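Side-chain contacts in hypothetical protein Lmaj011689 (Leishmania major, PDB 1YQF), which is of unknown function but belongs to the MAM33 mitochondrial glycoprotein family and resembles human p32, forming a trimer as that relative does: residues 135-138 with 139-143; 163-166 with 167-171; 189-192 with 193-196; 36-39 with 40-43. One frame throughout, in Å; residues are numbered along the deposited sequence.

Contact 1 of 4, residues 135-138 with 139-143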
loop_
_atom_site.group_PDB
_atom_site.type_symbol
_atom_site.label_atom_id
_atom_site.label_comp_id
_atom_site.label_asym_id
_atom_site.label_seq_id
_atom_site.Cartn_x
_atom_site.Cartn_y
_atom_site.Cartn_z
ATOM N N GLY A 135 11.845 2.340 -5.683
ATOM C CA GLY A 135 10.853 2.448 -6.739
ATOM C C GLY A 135 9.683 1.498 -6.588
ATOM O O GLY A 135 9.723 0.539 -5.812
ATOM N N ALA A 136 8.637 1.781 -7.357
ATOM C CA ALA A 136 7.398 1.021 -7.343
ATOM C C ALA A 136 7.575 -0.367 -7.932
ATOM O O ALA A 136 7.053 -1.340 -7.392
ATOM C CB ALA A 136 6.329 1.768 -8.108
ATOM N N GLU A 137 8.295 -0.456 -9.047
ATOM C CA GLU A 137 8.513 -1.746 -9.698
ATOM C C GLU A 137 9.410 -2.639 -8.861
ATOM O O GLU A 137 9.165 -3.833 -8.764
ATOM C CB GLU A 137 9.115 -1.580 -11.098
ATOM C CG GLU A 137 8.096 -1.414 -12.215
ATOM C CD GLU A 137 6.983 -2.451 -12.197
ATOM O OE1 GLU A 137 7.245 -3.641 -11.897
ATOM O OE2 GLU A 137 5.833 -2.064 -12.495
ATOM N N ALA A 138 10.440 -2.054 -8.255
ATOM C CA ALA A 138 11.368 -2.807 -7.415
ATOM C C ALA A 138 10.637 -3.428 -6.228
ATOM O O ALA A 138 10.928 -4.559 -5.842
ATOM C CB ALA A 138 12.497 -1.909 -6.923
ATOM N N GLU A 139 9.682 -2.687 -5.669
ATOM C CA GLU A 139 8.902 -3.155 -4.525
ATOM C C GLU A 139 7.980 -4.292 -4.946
ATOM O O GLU A 139 7.902 -5.318 -4.267
ATOM C CB GLU A 139 8.079 -2.010 -3.924
ATOM C CG GLU A 139 7.632 -2.240 -2.484
ATOM C CD GLU A 139 8.760 -2.070 -1.471
ATOM O OE1 GLU A 139 9.365 -0.972 -1.413
ATOM O OE2 GLU A 139 9.046 -3.036 -0.729
ATOM N N ALA A 140 7.294 -4.100 -6.070
ATOM C CA ALA A 140 6.362 -5.094 -6.611
ATOM C C ALA A 140 7.012 -6.450 -6.908
ATOM O O ALA A 140 6.390 -7.494 -6.701
ATOM C CB ALA A 140 5.690 -4.556 -7.860
ATOM N N LYS A 141 8.253 -6.433 -7.392
ATOM C CA LYS A 141 8.989 -7.670 -7.657
ATOM C C LYS A 141 9.264 -8.395 -6.345
ATOM O O LYS A 141 9.079 -9.604 -6.249
ATOM C CB LYS A 141 10.305 -7.387 -8.385
ATOM C CG LYS A 141 10.124 -6.745 -9.762
ATOM C CD LYS A 141 11.445 -6.645 -10.516
ATOM C CE LYS A 141 11.383 -5.595 -11.623
ATOM N NZ LYS A 141 11.583 -4.206 -11.101
ATOM N N ARG A 142 9.694 -7.644 -5.335
ATOM C CA ARG A 142 9.939 -8.196 -4.004
ATOM C C ARG A 142 8.657 -8.732 -3.364
ATOM O O ARG A 142 8.689 -9.730 -2.649
ATOM C CB ARG A 142 10.540 -7.138 -3.084
ATOM C CG ARG A 142 11.992 -6.801 -3.347
ATOM C CD ARG A 142 12.626 -6.029 -2.196
ATOM N NE ARG A 142 12.062 -4.687 -2.060
ATOM C CZ ARG A 142 12.464 -3.617 -2.746
ATOM N NH1 ARG A 142 13.449 -3.701 -3.634
ATOM N NH2 ARG A 142 11.873 -2.446 -2.545
ATOM N N ASN A 143 7.531 -8.070 -3.638
ATOM C CA ASN A 143 6.237 -8.464 -3.081
ATOM C C ASN A 143 5.816 -9.878 -3.494
ATOM O O ASN A 143 5.041 -10.516 -2.793
ATOM C CB ASN A 143 5.145 -7.462 -3.494
ATOM C CG ASN A 143 5.200 -6.156 -2.704
ATOM O OD1 ASN A 143 5.855 -6.061 -1.665
ATOM N ND2 ASN A 143 4.503 -5.140 -3.201
HETATM O O HOH W 1 10.676 1.318 -2.703
#

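Contact 2 of 4, residues 163-166 with 167-171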
loop_
_atom_site.group_PDB
_atom_site.type_symbol
_atom_site.label_atom_id
_atom_site.label_comp_id
_atom_site.label_asym_id
_atom_site.label_seq_id
_atom_site.Cartn_x
_atom_site.Cartn_y
_atom_site.Cartn_z
ATOM N N MET A 163 19.317 -11.956 16.837
ATOM C CA MET A 163 19.479 -10.676 17.520
ATOM C C MET A 163 20.923 -10.430 17.921
ATOM O O MET A 163 21.413 -9.305 17.829
ATOM C CB MET A 163 18.600 -10.635 18.775
ATOM C CG MET A 163 17.119 -10.492 18.491
ATOM S SD MET A 163 16.778 -9.159 17.335
ATOM C CE MET A 163 17.338 -7.714 18.284
ATOM N N THR A 164 21.590 -11.489 18.379
ATOM C CA THR A 164 22.993 -11.422 18.765
ATOM C C THR A 164 23.847 -11.207 17.531
ATOM O O THR A 164 24.758 -10.393 17.528
ATOM C CB THR A 164 23.409 -12.726 19.462
ATOM O OG1 THR A 164 22.730 -12.842 20.719
ATOM C CG2 THR A 164 24.895 -12.711 19.833
ATOM N N TYR A 165 23.542 -11.962 16.487
ATOM C CA TYR A 165 24.229 -11.862 15.207
ATOM C C TYR A 165 24.158 -10.430 14.671
ATOM O O TYR A 165 25.148 -9.895 14.182
ATOM C CB TYR A 165 23.598 -12.863 14.232
ATOM C CG TYR A 165 23.919 -12.668 12.772
ATOM C CD1 TYR A 165 23.133 -11.836 11.973
ATOM C CD2 TYR A 165 24.971 -13.349 12.176
ATOM C CE1 TYR A 165 23.405 -11.673 10.629
ATOM C CE2 TYR A 165 25.249 -13.196 10.831
ATOM C CZ TYR A 165 24.462 -12.355 10.060
ATOM O OH TYR A 165 24.737 -12.195 8.722
ATOM N N LEU A 166 22.991 -9.805 14.791
ATOM C CA LEU A 166 22.814 -8.425 14.351
ATOM C C LEU A 166 23.594 -7.477 15.262
ATOM O O LEU A 166 24.228 -6.536 14.789
ATOM C CB LEU A 166 21.329 -8.047 14.339
ATOM C CG LEU A 166 20.497 -8.587 13.172
ATOM C CD1 LEU A 166 19.017 -8.367 13.434
ATOM C CD2 LEU A 166 20.901 -7.930 11.866
ATOM N N GLU A 167 23.553 -7.750 16.564
ATOM C CA GLU A 167 24.234 -6.939 17.575
ATOM C C GLU A 167 25.746 -6.863 17.360
ATOM O O GLU A 167 26.340 -5.793 17.521
ATOM C CB GLU A 167 23.941 -7.493 18.974
ATOM C CG GLU A 167 24.536 -6.680 20.113
ATOM C CD GLU A 167 24.144 -7.217 21.474
ATOM O OE1 GLU A 167 22.929 -7.261 21.767
ATOM O OE2 GLU A 167 25.047 -7.597 22.248
ATOM N N LYS A 168 26.358 -7.999 17.010
ATOM C CA LYS A 168 27.795 -8.061 16.727
ATOM C C LYS A 168 28.187 -7.087 15.619
ATOM O O LYS A 168 29.285 -6.536 15.630
ATOM C CB LYS A 168 28.211 -9.482 16.317
ATOM C CG LYS A 168 28.189 -10.520 17.443
ATOM C CD LYS A 168 28.706 -11.877 16.956
ATOM C CE LYS A 168 28.544 -12.963 18.017
ATOM N NZ LYS A 168 28.977 -14.307 17.533
ATOM N N ARG A 169 27.277 -6.881 14.669
ATOM C CA ARG A 169 27.503 -6.008 13.517
ATOM C C ARG A 169 27.141 -4.529 13.727
ATOM O O ARG A 169 27.045 -3.775 12.762
ATOM C CB ARG A 169 26.721 -6.554 12.322
ATOM C CG ARG A 169 27.326 -7.807 11.771
ATOM C CD ARG A 169 26.394 -8.616 10.890
ATOM N NE ARG A 169 27.065 -9.812 10.394
ATOM C CZ ARG A 169 27.410 -10.858 11.139
ATOM N NH1 ARG A 169 27.145 -10.896 12.444
ATOM N NH2 ARG A 169 28.023 -11.887 10.572
ATOM N N GLY A 170 26.949 -4.113 14.974
ATOM C CA GLY A 170 26.628 -2.724 15.274
ATOM C C GLY A 170 25.149 -2.380 15.208
ATOM O O GLY A 170 24.776 -1.231 15.446
ATOM N N VAL A 171 24.313 -3.366 14.881
ATOM C CA VAL A 171 22.866 -3.185 14.857
ATOM C C VAL A 171 22.334 -3.495 16.256
ATOM O O VAL A 171 21.943 -4.622 16.556
ATOM C CB VAL A 171 22.198 -4.092 13.805
ATOM C CG1 VAL A 171 20.696 -3.830 13.734
ATOM C CG2 VAL A 171 22.834 -3.877 12.444
#

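Contact 3 of 4, residues 189-192 with 193-196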
loop_
_atom_site.group_PDB
_atom_site.type_symbol
_atom_site.label_atom_id
_atom_site.label_comp_id
_atom_site.label_asym_id
_atom_site.label_seq_id
_atom_site.Cartn_x
_atom_site.Cartn_y
_atom_site.Cartn_z
ATOM N N GLN A 189 14.563 20.236 10.737
ATOM C CA GLN A 189 15.165 20.891 9.577
ATOM C C GLN A 189 14.165 20.998 8.435
ATOM O O GLN A 189 14.061 22.040 7.801
ATOM C CB GLN A 189 16.416 20.146 9.096
ATOM C CG GLN A 189 17.477 19.885 10.170
ATOM C CD GLN A 189 17.808 21.119 11.001
ATOM O OE1 GLN A 189 18.266 22.130 10.463
ATOM N NE2 GLN A 189 17.580 21.037 12.312
ATOM N N ASP A 190 13.423 19.922 8.185
ATOM C CA ASP A 190 12.437 19.903 7.111
ATOM C C ASP A 190 11.270 20.835 7.407
ATOM O O ASP A 190 10.749 21.478 6.501
ATOM C CB ASP A 190 11.927 18.481 6.863
ATOM C CG ASP A 190 12.918 17.634 6.090
ATOM O OD1 ASP A 190 13.579 18.170 5.176
ATOM O OD2 ASP A 190 13.108 16.425 6.335
ATOM N N TYR A 191 10.868 20.907 8.673
ATOM C CA TYR A 191 9.790 21.801 9.086
ATOM C C TYR A 191 10.188 23.244 8.789
ATOM O O TYR A 191 9.393 24.014 8.262
ATOM C CB TYR A 191 9.472 21.620 10.578
ATOM C CG TYR A 191 8.474 22.613 11.134
ATOM C CD1 TYR A 191 7.274 22.861 10.482
ATOM C CD2 TYR A 191 8.740 23.315 12.306
ATOM C CE1 TYR A 191 6.356 23.772 10.985
ATOM C CE2 TYR A 191 7.834 24.232 12.816
ATOM C CZ TYR A 191 6.639 24.456 12.152
ATOM O OH TYR A 191 5.730 25.366 12.652
ATOM N N GLU A 192 11.431 23.597 9.107
ATOM C CA GLU A 192 11.939 24.939 8.828
ATOM C C GLU A 192 11.934 25.255 7.332
ATOM O O GLU A 192 11.537 26.348 6.936
ATOM C CB GLU A 192 13.339 25.122 9.415
ATOM C CG GLU A 192 13.320 25.515 10.885
ATOM C CD GLU A 192 14.682 25.418 11.544
ATOM O OE1 GLU A 192 15.703 25.466 10.824
ATOM O OE2 GLU A 192 14.727 25.296 12.786
ATOM N N ALA A 193 12.357 24.299 6.506
ATOM C CA ALA A 193 12.324 24.478 5.053
ATOM C C ALA A 193 10.879 24.581 4.560
ATOM O O ALA A 193 10.579 25.320 3.619
ATOM C CB ALA A 193 13.051 23.331 4.350
ATOM N N TRP A 194 9.992 23.847 5.222
ATOM C CA TRP A 194 8.565 23.841 4.919
ATOM C C TRP A 194 7.934 25.208 5.207
ATOM O O TRP A 194 7.087 25.676 4.450
ATOM C CB TRP A 194 7.897 22.735 5.743
ATOM C CG TRP A 194 6.435 22.516 5.525
ATOM C CD1 TRP A 194 5.858 21.673 4.619
ATOM C CD2 TRP A 194 5.358 23.096 6.271
ATOM N NE1 TRP A 194 4.489 21.711 4.738
ATOM C CE2 TRP A 194 4.155 22.578 5.745
ATOM C CE3 TRP A 194 5.283 24.015 7.325
ATOM C CZ2 TRP A 194 2.902 22.944 6.237
ATOM C CZ3 TRP A 194 4.033 24.376 7.815
ATOM C CH2 TRP A 194 2.861 23.843 7.266
ATOM N N LEU A 195 8.358 25.850 6.291
ATOM C CA LEU A 195 7.834 27.163 6.659
ATOM C C LEU A 195 8.239 28.221 5.638
ATOM O O LEU A 195 7.419 29.029 5.218
ATOM C CB LEU A 195 8.338 27.572 8.041
ATOM C CG LEU A 195 7.759 26.822 9.237
ATOM C CD1 LEU A 195 8.525 27.186 10.494
ATOM C CD2 LEU A 195 6.286 27.138 9.409
ATOM N N THR A 196 9.512 28.200 5.251
ATOM C CA THR A 196 10.050 29.094 4.224
ATOM C C THR A 196 9.308 28.935 2.898
ATOM O O THR A 196 8.994 29.921 2.237
ATOM C CB THR A 196 11.549 28.802 4.003
ATOM O OG1 THR A 196 12.267 28.955 5.236
ATOM C CG2 THR A 196 12.189 29.829 3.071
#

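Contact 4 of 4, residues 36-39 with 40-43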
loop_
_atom_site.group_PDB
_atom_site.type_symbol
_atom_site.label_atom_id
_atom_site.label_comp_id
_atom_site.label_asym_id
_atom_site.label_seq_id
_atom_site.Cartn_x
_atom_site.Cartn_y
_atom_site.Cartn_z
ATOM N N GLU A 36 10.815 32.921 12.413
ATOM C CA GLU A 36 11.582 33.726 13.362
ATOM C C GLU A 36 11.629 33.027 14.717
ATOM O O GLU A 36 12.689 32.913 15.330
ATOM C CB GLU A 36 10.960 35.113 13.516
ATOM C CG GLU A 36 11.277 36.045 12.359
ATOM C CD GLU A 36 10.262 37.159 12.195
ATOM O OE1 GLU A 36 9.508 37.434 13.155
ATOM O OE2 GLU A 36 10.229 37.762 11.099
ATOM N N GLU A 37 10.466 32.550 15.154
ATOM C CA GLU A 37 10.322 31.786 16.394
ATOM C C GLU A 37 11.291 30.600 16.410
ATOM O O GLU A 37 12.125 30.489 17.308
ATOM C CB GLU A 37 8.866 31.305 16.538
ATOM C CG GLU A 37 8.430 30.886 17.935
ATOM C CD GLU A 37 6.917 30.933 18.098
ATOM O OE1 GLU A 37 6.354 32.050 18.065
ATOM O OE2 GLU A 37 6.287 29.859 18.247
ATOM N N GLU A 38 11.190 29.745 15.390
ATOM C CA GLU A 38 12.016 28.539 15.266
ATOM C C GLU A 38 13.508 28.842 15.177
ATOM O O GLU A 38 14.328 28.168 15.802
ATOM C CB GLU A 38 11.614 27.748 14.016
ATOM C CG GLU A 38 10.237 27.104 14.070
ATOM C CD GLU A 38 10.061 26.183 15.260
ATOM O OE1 GLU A 38 11.007 25.438 15.571
ATOM O OE2 GLU A 38 8.980 26.208 15.885
ATOM N N MET A 39 13.839 29.852 14.378
ATOM C CA MET A 39 15.223 30.234 14.100
ATOM C C MET A 39 15.945 30.797 15.327
ATOM O O MET A 39 17.172 30.760 15.396
ATOM C CB MET A 39 15.256 31.264 12.958
ATOM C CG MET A 39 16.551 31.305 12.166
ATOM S SD MET A 39 16.790 29.851 11.121
ATOM C CE MET A 39 15.782 30.255 9.687
ATOM N N GLY A 40 15.179 31.313 16.286
ATOM C CA GLY A 40 15.725 31.916 17.490
ATOM C C GLY A 40 15.675 31.032 18.724
ATOM O O GLY A 40 16.042 31.476 19.811
ATOM N N ARG A 41 15.223 29.790 18.569
ATOM C CA ARG A 41 15.208 28.838 19.677
ATOM C C ARG A 41 16.636 28.436 20.043
ATOM O O ARG A 41 17.519 28.396 19.184
ATOM C CB ARG A 41 14.417 27.580 19.313
ATOM C CG ARG A 41 12.908 27.745 19.277
ATOM C CD ARG A 41 12.182 26.490 18.794
ATOM N NE ARG A 41 12.487 25.329 19.635
ATOM C CZ ARG A 41 12.247 24.058 19.313
ATOM N NH1 ARG A 41 11.684 23.740 18.152
ATOM N NH2 ARG A 41 12.573 23.091 20.164
ATOM N N SER A 42 16.849 28.146 21.323
ATOM C CA SER A 42 18.139 27.652 21.812
ATOM C C SER A 42 17.997 26.255 22.425
ATOM O O SER A 42 18.928 25.744 23.051
ATOM C CB SER A 42 18.720 28.629 22.840
ATOM O OG SER A 42 17.815 28.846 23.911
ATOM N N ASP A 43 16.830 25.646 22.217
ATOM C CA ASP A 43 16.506 24.328 22.762
ATOM C C ASP A 43 16.129 23.345 21.646
ATOM O O ASP A 43 15.455 22.344 21.893
ATOM C CB ASP A 43 15.358 24.447 23.781
ATOM C CG ASP A 43 14.040 24.869 23.144
ATOM O OD1 ASP A 43 14.028 25.877 22.402
ATOM O OD2 ASP A 43 12.969 24.250 23.323
#

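Contact 1 of 4, residues 135-138 with 139-143
Arg142 reaches back over the first turn of helix 136-144 and lays one face of its guanidinium on the carbonyl of Ala138, whose O stands 3.4 Å above the guanidinium plane toward its rim. A sharp bend at chi3 (-68°) folds the chain back in this way. NH1 also passes the methyl of Ala138, 3.9 Å from its CB, but gives its hydrogen bonds to Leu130 O and Asp133 O, ahead of the helix. NH2 turns to Glu139, whose OE1 lies at the edge of the guanidinium, in its plane, and closes a salt bridge of 3.1 Å to Arg142 NH2. The same Glu139 OE1 accepts from a water at 2.9 Å, and that water gives a second, weak bond to the O of Gly135, the N-cap residue. Lys141 bends in its turn at chi4 (81°): its CG runs 3.2 Å from Glu137 O, and NZ comes to 3.6 Å from Glu137 CB. The Glu137 carboxylate points elsewhere, its OE1 4.4 Å from Lys141 NZ and its OE2 bound weakly to backbone N-H groups of Ala136 and Glu137 in the second subunit. Beneath these side chains run the usual i to i+4 backbone bonds, such as Ala140 N to Ala136 O. Chemically, Arg142 links this short helix to helix 128-132 and the residues just after it, while Glu137 meets a helix start of a neighbouring subunit; those backbone N-H groups would probably favour its charged form, with Lys141 adding a looser electrostatic pull.

Contact 2 of 4, residues 163-166 with 167-171
Leu166 O, near the end of helix 156-168, collects two backbone donors: Val171 N at 3.2 Å and, more weakly, Arg169 N. With Gly170 N bonded to Glu167 O and Gly170 at positive phi (86°), this is a Schellman motif that stops the helix, and it brings Val171 CB to 4.1 Å from Leu166 CB. Just beside it Arg169 folds back over Tyr165. The arginine chain runs extended from CG to NE, and its guanidinium lies flat on one face of the phenol ring, centres 3.6 Å apart and planes at 25°, a stacked cation-pi pair. NH2 and CZ sit over CE2, with NH2 3.1 Å from Tyr165 CE2, and NE passes toward the hydroxyl end. From this position NH1 also donates to the backbone O of the same tyrosine at 2.8 Å, though the bond is bent (136° at the hydrogen) and the oxygen lies out of the guanidinium plane. With CG anti to the backbone N, the Tyr165 ring lies beside its own carbonyl, and one guanidinium can meet both ring and oxygen. On another flank, Lys168 sends an extended chain past Thr164, CE to CG2 4.1 Å, toward its salt bridge with Asp24 of the second subunit. NE of Arg169 is paired with Glu74, and NH2 with Ser23 of the second subunit. Ring, carbonyl, carboxylate and a neighbouring hydroxyl thus share one buried guanidinium, whose charge is probably eased by Glu74 and the pi face, and whose rotation is fixed by bonds at NE, NH1 and NH2.

Contact 3 of 4, residues 189-192 with 193-196
Leu195, starting at CB, climbs back along helix 173-202 toward Tyr191, one turn earlier. Its CB lies near two carbonyls, 3.6 Å from Glu192 O and 3.7 Å from Tyr191 O. CG comes next, 3.4 Å from Tyr191 O and already beside the ring carbon CE1. The two methyls then divide the ring between them: CD1 stands over one face, 3.9 Å from the ring centroid and 21° off the normal, a CH-pi contact, while CD2 touches CE1 and the hydroxyl oxygen. Tyr191 swings its ring to meet them by setting CG anti to the backbone N (chi1 174°). Trp194 also touches this ring, CE3 to Tyr191 CE1 3.8 Å, but the two rings, their planes 28° apart, are displaced and meet through only a few carbons. The indole NE1 turns instead to Ile122 O of the third subunit, and Phe124 of that same subunit packs edge-to-face with the indole. Farther round, Glu192 O takes both Thr196 N and Thr196 OG1, each at 3.2 Å, one donor above the carbonyl plane and the other below it. Leu195 and Tyr191 also touch Glu38 on helix 23-39. Side chains at i, i+3 and i+4 form an apolar stripe typical of packed amphipathic helices; it faces helix 23-39 (Leu195 on Leu35) and, through Leu195 and Trp194, Leu158 and Pro149 of the third subunit.

Contact 4 of 4, residues 36-39 with 40-43
Helix 23-39 ends in weak backbone bonds, Gly40 N to Glu36 O at 3.1 Å and Arg41 N to Glu38 O at 3.3 Å, after which the chain extends at Arg41. There the side chains of Glu38 and Arg41 run alongside each other in the same direction. Glu38, bent at chi2 (-56°), brings OE1 to within 3.2 Å of Arg41 NH1 in a salt bridge. The carboxylate stands almost square to the guanidinium, yet OE1 lies in the guanidinium plane at its edge and accepts through its syn lone pair. On the way Arg41 CD passes 3.6 Å from the same Glu38 OE1. A bend at chi3 (58°) carries the arginine on to Asp43, where NE donates nearly straight (175°) to OD1 at 3.2 Å, though it meets that oxygen from above the carboxylate plane; NH2 to OD2 is weaker. Glu38 OE1 also takes a bond from Gln188 on helix 173-202. One arginine held between two acids makes a salt-bridge network at a helix C-terminus, joining the end of helix 23-39 to the first residues of the loop, beside helix 173-202; N- and C-terminal helices packed together are a feature of the p32 fold.

Overall arrangement
Contacts 3 and 4 belong together: they meet where helices 23-39 and 173-202 pack, their centres 13 Å apart. Contacts 1 and 2 sit elsewhere, their nearest atoms about 16 Å apart, and farther from the other two. Contact 4 is a surface site of charged groups, whereas contacts 1 to 3 are partly buried and each meets another subunit. Contact 2 packs on the sheet through strands 92-99, 105-113 and 116-125; contact 3 presents mainly apolar and aromatic groups. Contacts 1, 2 and 4 each centre on an arginine, in contact 1 reaching back along a short helix, in contacts 2 and 4 placed just past a helix end.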